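Local coordinates for protein activating signal cointegrator 1 complex subunit 3 (Homo sapiens, PDB 6YXQ) that is an ATP-driven 3'-5' DNA helicase of the ASCC complex, serving alkylation-damage repair and rescue of stalled ribosomes, here represented by its N-terminal ASCC2-binding region, at residues Asn71-Asp76 / Thr138-Ser143; Asp109-Lys114 / Ser130-Cys135; Leu45-Thr50 / Ala98-Met103. One frame throughout, in Å; residues are numbered along the deposited sequence.

Interaction 1: residues Asn71-Asp76 / Thr138-Ser143; sequences NEDLKD and TNRIIS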
loop_
_atom_site.group_PDB
_atom_site.type_symbol
_atom_site.label_atom_id
_atom_site.label_comp_id
_atom_site.label_asym_id
_atom_site.label_seq_id
_atom_site.Cartn_x
_atom_site.Cartn_y
_atom_site.Cartn_z
ATOM N N ASN A 71 34.444 -19.577 27.644
ATOM C CA ASN A 71 34.829 -18.179 27.841
ATOM C C ASN A 71 35.896 -17.742 26.837
ATOM O O ASN A 71 35.854 -16.614 26.328
ATOM C CB ASN A 71 35.297 -17.963 29.278
ATOM C CG ASN A 71 34.154 -18.057 30.278
ATOM O OD1 ASN A 71 33.029 -18.414 29.919
ATOM N ND2 ASN A 71 34.439 -17.735 31.538
ATOM N N GLU A 72 36.845 -18.624 26.513
ATOM C CA GLU A 72 37.800 -18.301 25.457
ATOM C C GLU A 72 37.103 -18.189 24.106
ATOM O O GLU A 72 37.442 -17.316 23.293
ATOM C CB GLU A 72 38.912 -19.350 25.411
ATOM C CG GLU A 72 39.843 -19.323 26.617
ATOM C CD GLU A 72 40.172 -17.909 27.078
ATOM O OE1 GLU A 72 39.654 -17.487 28.138
ATOM O OE2 GLU A 72 40.947 -17.219 26.379
ATOM N N ASP A 73 36.120 -19.055 23.852
ATOM C CA ASP A 73 35.360 -18.924 22.606
ATOM C C ASP A 73 34.647 -17.574 22.530
ATOM O O ASP A 73 34.673 -16.898 21.491
ATOM C CB ASP A 73 34.362 -20.070 22.477
ATOM C CG ASP A 73 35.042 -21.406 22.262
ATOM O OD1 ASP A 73 36.063 -21.441 21.543
ATOM O OD2 ASP A 73 34.562 -22.416 22.821
ATOM N N LEU A 74 34.014 -17.162 23.630
ATOM C CA LEU A 74 33.337 -15.870 23.671
ATOM C C LEU A 74 34.312 -14.718 23.506
ATOM O O LEU A 74 33.949 -13.676 22.953
ATOM C CB LEU A 74 32.581 -15.707 24.985
ATOM C CG LEU A 74 31.442 -16.676 25.273
ATOM C CD1 LEU A 74 31.202 -16.729 26.777
ATOM C CD2 LEU A 74 30.176 -16.276 24.517
ATOM N N LYS A 75 35.544 -14.871 23.997
ATOM C CA LYS A 75 36.547 -13.835 23.767
ATOM C C LYS A 75 36.928 -13.764 22.293
ATOM O O LYS A 75 37.165 -12.674 21.759
ATOM C CB LYS A 75 37.776 -14.088 24.640
ATOM C CG LYS A 75 37.549 -13.766 26.114
ATOM C CD LYS A 75 38.755 -14.115 26.978
ATOM C CE LYS A 75 38.747 -13.318 28.280
ATOM N NZ LYS A 75 37.622 -13.708 29.184
ATOM N N ASP A 76 36.988 -14.918 21.622
ATOM C CA ASP A 76 37.201 -14.915 20.176
ATOM C C ASP A 76 36.097 -14.143 19.465
ATOM O O ASP A 76 36.363 -13.346 18.551
ATOM C CB ASP A 76 37.277 -16.348 19.646
ATOM C CG ASP A 76 38.514 -17.092 20.127
ATOM O OD1 ASP A 76 39.571 -16.452 20.328
ATOM O OD2 ASP A 76 38.428 -18.329 20.299
ATOM N N THR A 138 31.483 -19.700 17.601
ATOM C CA THR A 138 30.092 -20.005 17.909
ATOM C C THR A 138 29.809 -21.494 17.789
ATOM O O THR A 138 29.098 -22.068 18.623
ATOM C CB THR A 138 29.171 -19.222 16.985
ATOM O OG1 THR A 138 29.503 -17.832 17.063
ATOM C CG2 THR A 138 27.741 -19.424 17.403
ATOM N N ASN A 139 30.345 -22.137 16.750
ATOM C CA ASN A 139 30.090 -23.563 16.586
ATOM C C ASN A 139 30.833 -24.380 17.631
ATOM O O ASN A 139 30.334 -25.422 18.074
ATOM C CB ASN A 139 30.459 -24.005 15.175
ATOM C CG ASN A 139 29.336 -23.770 14.196
ATOM O OD1 ASN A 139 28.441 -24.601 14.044
ATOM N ND2 ASN A 139 29.358 -22.619 13.546
ATOM N N ARG A 140 32.017 -23.920 18.042
ATOM C CA ARG A 140 32.683 -24.535 19.179
ATOM C C ARG A 140 31.788 -24.497 20.406
ATOM O O ARG A 140 31.638 -25.506 21.102
ATOM C CB ARG A 140 34.015 -23.834 19.459
ATOM C CG ARG A 140 35.210 -24.422 18.721
ATOM C CD ARG A 140 36.529 -23.962 19.329
ATOM N NE ARG A 140 36.691 -22.512 19.248
ATOM C CZ ARG A 140 37.162 -21.861 18.187
ATOM N NH1 ARG A 140 37.528 -22.527 17.098
ATOM N NH2 ARG A 140 37.265 -20.539 18.214
ATOM N N ILE A 141 31.163 -23.345 20.670
ATOM C CA ILE A 141 30.290 -23.227 21.839
ATOM C C ILE A 141 29.091 -24.164 21.714
ATOM O O ILE A 141 28.768 -24.916 22.642
ATOM C CB ILE A 141 29.840 -21.770 22.033
ATOM C CG1 ILE A 141 30.971 -20.940 22.623
ATOM C CG2 ILE A 141 28.623 -21.704 22.943
ATOM C CD1 ILE A 141 30.570 -19.503 22.899
ATOM N N ILE A 142 28.412 -24.131 20.565
ATOM C CA ILE A 142 27.191 -24.921 20.401
ATOM C C ILE A 142 27.494 -26.414 20.448
ATOM O O ILE A 142 26.629 -27.222 20.814
ATOM C CB ILE A 142 26.468 -24.532 19.096
ATOM C CG1 ILE A 142 26.083 -23.052 19.113
ATOM C CG2 ILE A 142 25.214 -25.358 18.911
ATOM C CD1 ILE A 142 25.055 -22.708 20.157
ATOM N N SER A 143 28.721 -26.810 20.103
ATOM C CA SER A 143 29.086 -28.217 20.192
ATOM C C SER A 143 28.986 -28.762 21.612
ATOM O O SER A 143 29.030 -29.983 21.792
ATOM C CB SER A 143 30.499 -28.423 19.645
ATOM O OG SER A 143 31.478 -28.002 20.576
#

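Interaction 2: residues Asp109-Lys114 / Ser130-Cys135; sequences DSVGHK and SATAAC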
loop_
_atom_site.group_PDB
_atom_site.type_symbol
_atom_site.label_atom_id
_atom_site.label_comp_id
_atom_site.label_asym_id
_atom_site.label_seq_id
_atom_site.Cartn_x
_atom_site.Cartn_y
_atom_site.Cartn_z
ATOM N N ASP A 109 26.827 -23.712 10.564
ATOM C CA ASP A 109 28.185 -24.183 10.814
ATOM C C ASP A 109 29.192 -23.689 9.786
ATOM O O ASP A 109 30.302 -24.226 9.715
ATOM C CB ASP A 109 28.222 -25.713 10.877
ATOM C CG ASP A 109 27.701 -26.360 9.621
ATOM O OD1 ASP A 109 28.293 -26.136 8.545
ATOM O OD2 ASP A 109 26.699 -27.101 9.714
ATOM N N SER A 110 28.843 -22.678 9.000
ATOM C CA SER A 110 29.763 -22.143 8.006
ATOM C C SER A 110 29.348 -20.717 7.672
ATOM O O SER A 110 28.290 -20.239 8.084
ATOM C CB SER A 110 29.802 -23.011 6.745
ATOM O OG SER A 110 28.542 -23.027 6.094
ATOM N N VAL A 111 30.208 -20.044 6.918
ATOM C CA VAL A 111 29.962 -18.676 6.479
ATOM C C VAL A 111 29.315 -18.733 5.102
ATOM O O VAL A 111 29.914 -19.236 4.148
ATOM C CB VAL A 111 31.267 -17.867 6.443
ATOM C CG1 VAL A 111 31.014 -16.482 5.904
ATOM C CG2 VAL A 111 31.893 -17.802 7.828
ATOM N N GLY A 112 28.087 -18.220 4.995
ATOM C CA GLY A 112 27.355 -18.229 3.750
ATOM C C GLY A 112 27.025 -16.822 3.268
ATOM O O GLY A 112 27.209 -15.822 3.986
ATOM N N HIS A 113 26.531 -16.764 2.024
ATOM C CA HIS A 113 26.150 -15.488 1.423
ATOM C C HIS A 113 25.153 -14.742 2.299
ATOM O O HIS A 113 25.246 -13.517 2.453
ATOM C CB HIS A 113 25.568 -15.721 0.031
ATOM C CG HIS A 113 25.376 -14.465 -0.761
ATOM N ND1 HIS A 113 26.432 -13.723 -1.243
ATOM C CD2 HIS A 113 24.252 -13.822 -1.156
ATOM C CE1 HIS A 113 25.967 -12.676 -1.900
ATOM N NE2 HIS A 113 24.647 -12.713 -1.862
ATOM N N LYS A 114 24.214 -15.473 2.909
ATOM C CA LYS A 114 23.217 -14.850 3.774
ATOM C C LYS A 114 23.872 -14.140 4.954
ATOM O O LYS A 114 23.531 -12.991 5.264
ATOM C CB LYS A 114 22.220 -15.906 4.261
ATOM C CG LYS A 114 21.066 -15.353 5.094
ATOM C CD LYS A 114 20.426 -16.440 5.957
ATOM C CE LYS A 114 19.832 -15.861 7.241
ATOM N NZ LYS A 114 19.465 -16.918 8.234
ATOM N N SER A 130 37.033 -12.272 9.947
ATOM C CA SER A 130 36.442 -12.161 11.279
ATOM C C SER A 130 35.101 -12.865 11.354
ATOM O O SER A 130 34.739 -13.418 12.400
ATOM C CB SER A 130 36.292 -10.689 11.666
ATOM O OG SER A 130 37.561 -10.066 11.752
ATOM N N ALA A 131 34.338 -12.825 10.264
ATOM C CA ALA A 131 33.138 -13.645 10.182
ATOM C C ALA A 131 33.479 -15.120 10.353
ATOM O O ALA A 131 32.786 -15.846 11.078
ATOM C CB ALA A 131 32.429 -13.398 8.852
ATOM N N THR A 132 34.554 -15.578 9.703
ATOM C CA THR A 132 34.983 -16.966 9.880
ATOM C C THR A 132 35.344 -17.243 11.336
ATOM O O THR A 132 34.948 -18.268 11.903
ATOM C CB THR A 132 36.175 -17.297 8.978
ATOM O OG1 THR A 132 35.724 -17.544 7.641
ATOM C CG2 THR A 132 36.880 -18.544 9.488
ATOM N N ALA A 133 36.109 -16.340 11.952
ATOM C CA ALA A 133 36.530 -16.543 13.335
ATOM C C ALA A 133 35.329 -16.642 14.268
ATOM O O ALA A 133 35.256 -17.540 15.122
ATOM C CB ALA A 133 37.450 -15.407 13.768
ATOM N N ALA A 134 34.375 -15.717 14.113
ATOM C CA ALA A 134 33.182 -15.702 14.954
ATOM C C ALA A 134 32.325 -16.942 14.732
ATOM O O ALA A 134 31.780 -17.501 15.690
ATOM C CB ALA A 134 32.371 -14.438 14.683
ATOM N N CYS A 135 32.194 -17.389 13.481
ATOM C CA CYS A 135 31.432 -18.605 13.218
ATOM C C CYS A 135 32.103 -19.828 13.839
ATOM O O CYS A 135 31.426 -20.692 14.412
ATOM C CB CYS A 135 31.253 -18.795 11.717
ATOM S SG CYS A 135 30.455 -20.340 11.299
#

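Interaction 3: residues Leu45-Thr50 / Ala98-Met103; sequences LDLGLT and AAFLFM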
loop_
_atom_site.group_PDB
_atom_site.type_symbol
_atom_site.label_atom_id
_atom_site.label_comp_id
_atom_site.label_asym_id
_atom_site.label_seq_id
_atom_site.Cartn_x
_atom_site.Cartn_y
_atom_site.Cartn_z
ATOM N N LEU A 45 19.548 -1.220 18.029
ATOM C CA LEU A 45 19.733 -1.245 19.476
ATOM C C LEU A 45 20.263 -2.595 19.930
ATOM O O LEU A 45 21.210 -2.679 20.722
ATOM C CB LEU A 45 18.395 -0.945 20.153
ATOM C CG LEU A 45 18.143 -1.458 21.570
ATOM C CD1 LEU A 45 18.971 -0.684 22.578
ATOM C CD2 LEU A 45 16.657 -1.412 21.914
ATOM N N ASP A 46 19.666 -3.657 19.407
ATOM C CA ASP A 46 19.792 -5.015 19.895
ATOM C C ASP A 46 19.138 -5.912 18.858
ATOM O O ASP A 46 18.388 -5.443 17.996
ATOM C CB ASP A 46 19.115 -5.183 21.260
ATOM C CG ASP A 46 17.628 -4.839 21.221
ATOM O OD1 ASP A 46 16.917 -5.133 22.204
ATOM O OD2 ASP A 46 17.167 -4.268 20.209
ATOM N N LEU A 47 19.440 -7.200 18.934
ATOM C CA LEU A 47 18.649 -8.164 18.187
ATOM C C LEU A 47 17.933 -9.014 19.225
ATOM O O LEU A 47 17.884 -8.627 20.399
ATOM C CB LEU A 47 19.533 -8.979 17.233
ATOM C CG LEU A 47 18.952 -9.953 16.194
ATOM C CD1 LEU A 47 19.492 -9.654 14.810
ATOM C CD2 LEU A 47 19.273 -11.389 16.573
ATOM N N GLY A 48 17.364 -10.142 18.803
ATOM C CA GLY A 48 16.670 -11.076 19.670
ATOM C C GLY A 48 17.239 -11.182 21.067
ATOM O O GLY A 48 16.548 -10.891 22.046
ATOM N N LEU A 49 18.506 -11.557 21.186
ATOM C CA LEU A 49 19.117 -11.736 22.494
ATOM C C LEU A 49 20.399 -10.928 22.580
ATOM O O LEU A 49 21.260 -11.022 21.702
ATOM C CB LEU A 49 19.398 -13.213 22.772
ATOM C CG LEU A 49 18.200 -14.154 22.644
ATOM C CD1 LEU A 49 18.622 -15.538 23.056
ATOM C CD2 LEU A 49 17.001 -13.676 23.469
ATOM N N THR A 50 20.522 -10.147 23.646
ATOM C CA THR A 50 21.706 -9.346 23.888
ATOM C C THR A 50 22.835 -10.212 24.442
ATOM O O THR A 50 22.643 -11.368 24.822
ATOM C CB THR A 50 21.389 -8.218 24.862
ATOM O OG1 THR A 50 22.610 -7.619 25.306
ATOM C CG2 THR A 50 20.662 -8.768 26.057
ATOM N N ALA A 98 28.968 -8.521 19.024
ATOM C CA ALA A 98 29.294 -9.910 19.336
ATOM C C ALA A 98 28.034 -10.743 19.523
ATOM O O ALA A 98 27.973 -11.898 19.087
ATOM C CB ALA A 98 30.172 -9.981 20.586
ATOM N N ALA A 99 27.021 -10.177 20.183
ATOM C CA ALA A 99 25.748 -10.882 20.314
ATOM C C ALA A 99 25.118 -11.118 18.950
ATOM O O ALA A 99 24.589 -12.201 18.676
ATOM C CB ALA A 99 24.797 -10.096 21.214
ATOM N N PHE A 100 25.185 -10.112 18.078
ATOM C CA PHE A 100 24.683 -10.257 16.717
ATOM C C PHE A 100 25.436 -11.340 15.956
ATOM O O PHE A 100 24.834 -12.116 15.205
ATOM C CB PHE A 100 24.789 -8.920 15.989
ATOM C CG PHE A 100 24.338 -8.974 14.569
ATOM C CD1 PHE A 100 22.992 -8.941 14.261
ATOM C CD2 PHE A 100 25.257 -9.063 13.542
ATOM C CE1 PHE A 100 22.569 -8.998 12.951
ATOM C CE2 PHE A 100 24.840 -9.118 12.230
ATOM C CZ PHE A 100 23.493 -9.085 11.934
ATOM N N LEU A 101 26.756 -11.404 16.128
ATOM C CA LEU A 101 27.542 -12.445 15.472
ATOM C C LEU A 101 27.140 -13.825 15.972
ATOM O O LEU A 101 26.852 -14.726 15.174
ATOM C CB LEU A 101 29.034 -12.206 15.704
ATOM C CG LEU A 101 29.634 -11.051 14.907
ATOM C CD1 LEU A 101 31.097 -10.902 15.228
ATOM C CD2 LEU A 101 29.431 -11.254 13.411
ATOM N N PHE A 102 27.111 -14.002 17.298
ATOM C CA PHE A 102 26.729 -15.288 17.872
ATOM C C PHE A 102 25.374 -15.731 17.348
ATOM O O PHE A 102 25.214 -16.872 16.904
ATOM C CB PHE A 102 26.715 -15.206 19.398
ATOM C CG PHE A 102 26.218 -16.459 20.068
ATOM C CD1 PHE A 102 27.099 -17.467 20.424
ATOM C CD2 PHE A 102 24.871 -16.625 20.355
ATOM C CE1 PHE A 102 26.644 -18.622 21.049
ATOM C CE2 PHE A 102 24.410 -17.782 20.975
ATOM C CZ PHE A 102 25.295 -18.779 21.319
ATOM N N MET A 103 24.389 -14.827 17.373
ATOM C CA MET A 103 23.055 -15.182 16.899
ATOM C C MET A 103 23.037 -15.429 15.397
ATOM O O MET A 103 22.190 -16.182 14.905
ATOM C CB MET A 103 22.063 -14.085 17.275
ATOM C CG MET A 103 21.890 -13.929 18.771
ATOM S SD MET A 103 21.296 -15.448 19.532
ATOM C CE MET A 103 19.858 -15.742 18.518
#

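Interaction 1: residues Asn71-Asp76 / Thr138-Ser143
Two helical segments run nearly antiparallel: the axes of 71-76 and 138-142 make an angle of 156° and come within 9.1 Å, with Asp73 opposite Ile141 at a CA to CA distance of 6.7 Å. CG of Asp73 stands anti to the carbonyl carbon (chi1 -68°), which sends OD1 to NE of Arg140 at 2.6 Å with a nearly straight N-H...O angle of 165°. OD1 lies in the guanidinium plane, at its edge, yet is approached from above the carboxylate plane. The Arg140 chain bends at chi3, so that NH2 also makes a weak salt-bridge bond to OD2 of Asp76, 3.3 Å away. Alongside the salt bridges, Asp73 lays its CB against CG1 of Ile141, and CD1 of Ile141 meets CD2 of Leu74 at 3.6 Å, the two side chains crossing at about a right angle. An alanine in place of Asp73 would probably leave Arg140 with the weak Asp76 bond alone across this interface. Leu58 of helix 51-61 touches both Leu74 and Ile141. One cation shared by two acids a helical turn apart thus joins helix 64-85 to helix 128-142, and the nearby guanidinium probably helps Asp73, and less so Asp76, to stay ionised.

Interaction 2: residues Asp109-Lys114 / Ser130-Cys135
The contact belongs to the all-helical domain within the ASCC2-binding region of the protein, where the connection between helix 91-105 and helix 113-123 passes along the flank of helix 128-142. Residues 109-112 are extended or turning chain, and Gly112 occupies the N-cap position before the helix that starts at His113. Segment 130-135 is helical throughout, as the backbone bonds from Ala134 N to Ser130 O and from Cys135 N to Ala131 O attest. The approach is close at two places: the CA atoms of Val111 and Thr132 are 6.3 Å apart, those of Ser110 and Cys135 6.5 Å.

Val111 is the apolar side chain that reaches across from the connection. Its side chain leaves the backbone toward the helix, and chi1 of 176° places CG1 anti to the backbone N and CG2 anti to the carbonyl carbon. CG2 does most of the touching: it rests 3.8 Å from CA of Thr132 and lies near the carbonyl O of Ala131, while Thr132 crosses Val111 at about a right angle and brings OG1 beside the same methyl. CG1 adds only a looser approach to CB of Ala131, 4.5 Å. Val111 therefore straddles one turn of helix, with CB of Cys135 closing the far end at 4.1 Å from CG2. Phe105 of helix 91-105 touches both Val111 and Cys135, and Ile119 of helix 113-123 packs on Ala131, so the valine sits where three helices converge. Beyond it, His113 packs on Glu57 of the ASCC2 chain, which places the start of helix 113-123 beside the partner protein. The thiol of Cys135 faces backbone: with SG anti to its own N, the sulfur lies 3.7 Å from N of Ser110.

Interaction 3: residues Leu45-Thr50 / Ala98-Met103
Leu47 and Phe100 cross obliquely, and the leucine comes to the ring from its rim: CD1 of Leu47 lies near the plane of the ring, 3.6 Å from CD1 of Phe100 and almost as near its CE1. Both side chains have CG anti to the backbone N, chi1 being -172° for Leu47 and 178° for Phe100. The other branch of the leucine, CD2, goes to CB of Met103 at 3.9 Å, again with an oblique crossing, so its two methyls are divided between residues spaced three apart on helix 91-105. Met103 is bent at chi2 (-60°), which brings SD to 4.4 Å from CB of Leu49. Ala99 meets main chain: its CB is 3.7 Å from O of Leu49 and 3.8 Å from C of Thr50. The backbones draw closest there, with the CA atoms of Thr50 and Ala99 5.6 Å apart, where Thr50 occupies the N-cap position of helix 51-61. Leu49 turns to Leu153 and Met156 of helix 147-163. Cohesion across these two segments is therefore chiefly van der Waals, seating the loop before helix 51-61 against helix 91-105.

All three contacts tie one helical domain together, with centres 13 to 15 Å apart. Interactions 1 and 2 share helix 128-142, using its C-terminal and N-terminal parts respectively, and Asn139 packs against Asp109 where they meet. Along the chain, interaction 2 is nested inside the loop closed by interaction 1, whereas interactions 1 and 3 cross and interactions 3 and 2 follow in series. Helix 91-105, which carries interaction 3, touches the other two: Phe102 packs on Thr138, Ile141 and Ile142, and Leu101 on Ala134. The crossing of interactions 1 and 3 interlocks helices distant in sequence, giving the ASCC2-binding region a compact helical body from which the chain ends extend.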